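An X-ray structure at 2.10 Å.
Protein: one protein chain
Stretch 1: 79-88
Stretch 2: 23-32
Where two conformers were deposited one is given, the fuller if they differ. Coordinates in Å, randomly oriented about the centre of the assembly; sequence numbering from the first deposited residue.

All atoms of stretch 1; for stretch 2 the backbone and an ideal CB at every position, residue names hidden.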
# COMPACT_ATOMS: atom_id res chain seq x y z
N ALA A 79 17.62 16.60 7.91
CA ALA A 79 18.07 17.73 8.73
C ALA A 79 19.59 17.78 8.86
O ALA A 79 20.17 18.87 8.93
CB ALA A 79 17.43 17.68 10.11
N ALA A 80 20.24 16.62 8.87
CA ALA A 80 21.70 16.53 8.90
C ALA A 80 22.30 16.80 7.52
O ALA A 80 23.52 16.94 7.39
CB ALA A 80 22.15 15.17 9.42
N GLY A 81 21.44 16.88 6.50
CA GLY A 81 21.87 17.15 5.13
C GLY A 81 22.55 15.97 4.47
O GLY A 81 23.53 16.13 3.74
N ALA A 82 22.05 14.77 4.75
CA ALA A 82 22.50 13.56 4.08
C ALA A 82 22.04 13.59 2.62
O ALA A 82 20.94 14.06 2.31
CB ALA A 82 22.00 12.32 4.78
N ASP A 83 22.91 13.11 1.74
CA ASP A 83 22.63 13.02 0.32
C ASP A 83 22.30 11.56 0.04
O ASP A 83 23.14 10.68 0.23
CB ASP A 83 23.89 13.47 -0.44
CG ASP A 83 23.67 13.64 -1.94
OD1 ASP A 83 24.65 13.99 -2.62
OD2 ASP A 83 22.54 13.44 -2.44
N TRP A 84 21.06 11.29 -0.39
CA TRP A 84 20.64 9.92 -0.68
C TRP A 84 21.27 9.37 -1.97
O TRP A 84 21.16 8.18 -2.26
CB TRP A 84 19.10 9.79 -0.70
CG TRP A 84 18.51 9.60 0.68
CD1 TRP A 84 17.81 10.52 1.41
CD2 TRP A 84 18.59 8.42 1.50
NE1 TRP A 84 17.45 9.99 2.63
CE2 TRP A 84 17.91 8.70 2.71
CE3 TRP A 84 19.16 7.15 1.33
CZ2 TRP A 84 17.79 7.76 3.75
CZ3 TRP A 84 19.04 6.21 2.36
CH2 TRP A 84 18.36 6.52 3.55
N ASN A 85 21.92 10.26 -2.72
CA ASN A 85 22.64 9.87 -3.93
C ASN A 85 23.94 9.13 -3.59
O ASN A 85 24.45 8.36 -4.40
CB ASN A 85 22.91 11.08 -4.84
CG ASN A 85 21.69 11.50 -5.67
OD1 ASN A 85 21.82 11.76 -6.87
ND2 ASN A 85 20.52 11.58 -5.04
N ASP A 86 24.46 9.37 -2.39
CA ASP A 86 25.61 8.63 -1.87
C ASP A 86 25.24 7.16 -1.71
O ASP A 86 26.03 6.27 -2.01
CB ASP A 86 26.06 9.16 -0.52
CG ASP A 86 26.51 10.61 -0.57
OD1 ASP A 86 26.80 11.13 -1.67
OD2 ASP A 86 26.58 11.23 0.52
N PHE A 87 24.01 6.94 -1.24
CA PHE A 87 23.43 5.62 -1.07
C PHE A 87 23.34 4.84 -2.39
O PHE A 87 23.74 3.69 -2.45
CB PHE A 87 22.05 5.73 -0.42
CG PHE A 87 21.47 4.42 -0.03
CD1 PHE A 87 21.69 3.90 1.23
CD2 PHE A 87 20.70 3.68 -0.93
CE1 PHE A 87 21.17 2.68 1.58
CE2 PHE A 87 20.18 2.45 -0.58
CZ PHE A 87 20.42 1.95 0.67
N ASN A 88 22.82 5.48 -3.42
CA ASN A 88 22.68 4.89 -4.75
C ASN A 88 24.01 4.48 -5.37
O ASN A 88 24.12 3.44 -6.04
CB ASN A 88 21.99 5.87 -5.70
CG ASN A 88 20.58 6.17 -5.29
OD1 ASN A 88 19.84 5.28 -4.85
ND2 ASN A 88 20.18 7.42 -5.46
N UNK A 23 22.71 10.51 12.18
CA UNK A 23 23.69 11.58 11.97
C UNK A 23 24.40 11.43 10.62
O UNK A 23 24.49 10.32 10.09
CB UNK A 23 24.72 11.58 13.10
N UNK A 24 24.88 12.54 10.07
CA UNK A 24 25.65 12.52 8.83
C UNK A 24 26.89 11.60 8.85
O UNK A 24 27.04 10.80 7.92
CB UNK A 24 26.09 13.95 8.50
N UNK A 25 27.76 11.67 9.90
CA UNK A 25 28.88 10.72 9.90
C UNK A 25 28.48 9.24 9.91
O UNK A 25 29.12 8.43 9.25
CB UNK A 25 29.76 11.00 11.12
N UNK A 26 27.40 8.91 10.62
CA UNK A 26 26.94 7.51 10.71
C UNK A 26 26.33 7.03 9.39
O UNK A 26 26.42 5.85 9.06
CB UNK A 26 25.91 7.36 11.84
N UNK A 27 25.73 7.97 8.65
CA UNK A 27 25.23 7.73 7.30
C UNK A 27 26.34 7.48 6.27
O UNK A 27 26.25 6.54 5.47
CB UNK A 27 24.38 8.92 6.85
N UNK A 28 27.37 8.34 6.28
CA UNK A 28 28.52 8.19 5.39
C UNK A 28 29.28 6.90 5.70
O UNK A 28 29.88 6.31 4.81
CB UNK A 28 29.45 9.40 5.51
N UNK A 29 29.25 6.48 6.96
CA UNK A 29 29.90 5.23 7.37
C UNK A 29 29.17 4.00 6.84
O UNK A 29 29.80 3.07 6.34
CB UNK A 29 29.98 5.16 8.90
N UNK A 30 27.84 4.00 6.97
CA UNK A 30 27.03 2.88 6.48
C UNK A 30 27.09 2.77 4.97
O UNK A 30 27.17 1.67 4.45
CB UNK A 30 25.58 3.03 6.93
N UNK A 31 27.06 3.90 4.27
CA UNK A 31 27.22 3.92 2.82
C UNK A 31 28.53 3.29 2.34
O UNK A 31 28.53 2.53 1.37
CB UNK A 31 27.14 5.36 2.32
N UNK A 32 29.63 3.59 3.03
CA UNK A 32 30.94 2.97 2.79
C UNK A 32 30.93 1.46 2.96
O UNK A 32 31.51 0.72 2.16
CB UNK A 32 31.98 3.57 3.74

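Position 23 lies just ahead of a helix that runs nearly parallel to the helix of stretch 1, with 13° between their directions. Its CA-to-CB bond points away from stretch 1, and its extended backbone angles (-121/154) are typical of an N-cap, where a short side chain able to accept a hydrogen bond, such as Ser, Thr, Asp or Asn, suits the free amides of the first turn. The residue is Thr-23; with chi1 p, its OG1 accepts a weak bond from the backbone N at position 26, 3.5 Å away.

Position 24 points toward stretch 1, where Ala-80 and Ala-82 offer methyl groups for an apolar chain to pack against. A medium-sized apolar chain, Leu, Ile, Met or Val, would suit. It is Leu-24: its CB lies 4.2 Å from Ala-80 CB, and its CD1 reaches 3.8 Å from Ala-82 CA and 4.0 Å from Gly-81 O, covering the loop after the turn at Gly-81.

Positions 25 and 26 are out of reach of stretch 1, so it places little demand on them. Proline is tolerated in a first turn, where its nitrogen need not donate, and phi of -60° fits its ring; position 25 is Pro-25. Position 26 could hold many helix formers and is Ala-26.

Position 27 points toward stretch 1. Its ideal CB is 4.6 Å from Ala-82 CB, and beyond it lies a space bordered by that methyl, the Trp-84 ring, the backbone of Asp-83 and the CB of Phe-87. A large apolar side chain is called for: Phe, Leu or Met, with a flat ring well matched to the methyl and the indole. Phe-27, with chi1 t, fills it. Ala-82 CB sits over one face, 3.9 Å from the ring centroid, in a CH-pi contact. The ring turns its edge to the face of Trp-84, the centroids 5.3 Å apart and the planes at 79°. Asp-83 O meets the edge of the Phe-27 ring, 3.3 Å from Phe-27 CE2, so the carbonyl faces the slightly positive rim.

Position 28 points sideways, but the carboxylate of Asp-86 is within range of a long side chain. Lys or Arg would complement its charge. Arg-28 bends back to bring NH1 3.7 Å from Asp-86 OD2, a long salt bridge; the oxygen lies over a face of the guanidinium, so the attraction is between charges, with no N-H aimed at it.

Position 29 is out of reach and could be polar; it is Asp-29. Position 30 points sideways, allowing a long chain to approach; Tyr-30 does so, its hydroxyl bonded elsewhere in the structure.

Position 31 points toward the backbone of Asp-86 and Phe-87, its ideal CB 4.6 Å from Asp-86 O. So close a backbone favours a compact residue: Ala, Ser, Cys or perhaps Val. Cys-31 packs its SG 3.9 Å from Phe-87 CA and 4.3 Å from Phe-87 CB.

Position 32 is out of reach, open to polar residues, and is Ser-32.

Stretch 2 (23-32) TLPAFRDYCS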
# COMPACT_ATOMS: atom_id res chain seq x y z
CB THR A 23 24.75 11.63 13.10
OG1 THR A 23 25.52 10.42 13.12
CG2 THR A 23 24.09 11.84 14.46
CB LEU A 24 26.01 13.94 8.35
CG LEU A 24 26.78 14.07 7.03
CD1 LEU A 24 25.89 13.75 5.84
CD2 LEU A 24 27.40 15.45 6.87
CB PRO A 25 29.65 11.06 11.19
CG PRO A 25 29.27 12.46 11.49
CD PRO A 25 27.83 12.55 11.09
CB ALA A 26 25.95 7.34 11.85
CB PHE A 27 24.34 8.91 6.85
CG PHE A 27 23.82 8.79 5.45
CD1 PHE A 27 22.71 8.00 5.17
CD2 PHE A 27 24.45 9.46 4.39
CE1 PHE A 27 22.22 7.88 3.88
CE2 PHE A 27 23.98 9.34 3.09
CZ PHE A 27 22.86 8.55 2.82
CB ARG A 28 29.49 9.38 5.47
CG ARG A 28 28.87 10.78 5.36
CD ARG A 28 28.48 11.20 3.94
NE ARG A 28 29.53 11.96 3.25
CZ ARG A 28 30.21 11.53 2.19
NH1 ARG A 28 29.97 10.34 1.66
NH2 ARG A 28 31.14 12.31 1.63
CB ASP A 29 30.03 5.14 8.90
CG ASP A 29 30.72 3.84 9.35
OD1 ASP A 29 31.80 3.51 8.80
OD2 ASP A 29 30.17 3.15 10.24
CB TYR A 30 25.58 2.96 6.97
CG TYR A 30 24.81 1.69 6.71
CD1 TYR A 30 25.15 0.51 7.37
CD2 TYR A 30 23.75 1.65 5.80
CE1 TYR A 30 24.45 -0.67 7.15
CE2 TYR A 30 23.04 0.47 5.58
CZ TYR A 30 23.40 -0.69 6.25
OH TYR A 30 22.73 -1.86 6.02
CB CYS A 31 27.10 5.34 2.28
SG CYS A 31 25.40 5.96 2.26
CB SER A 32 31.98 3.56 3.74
OG SER A 32 32.53 4.75 3.20
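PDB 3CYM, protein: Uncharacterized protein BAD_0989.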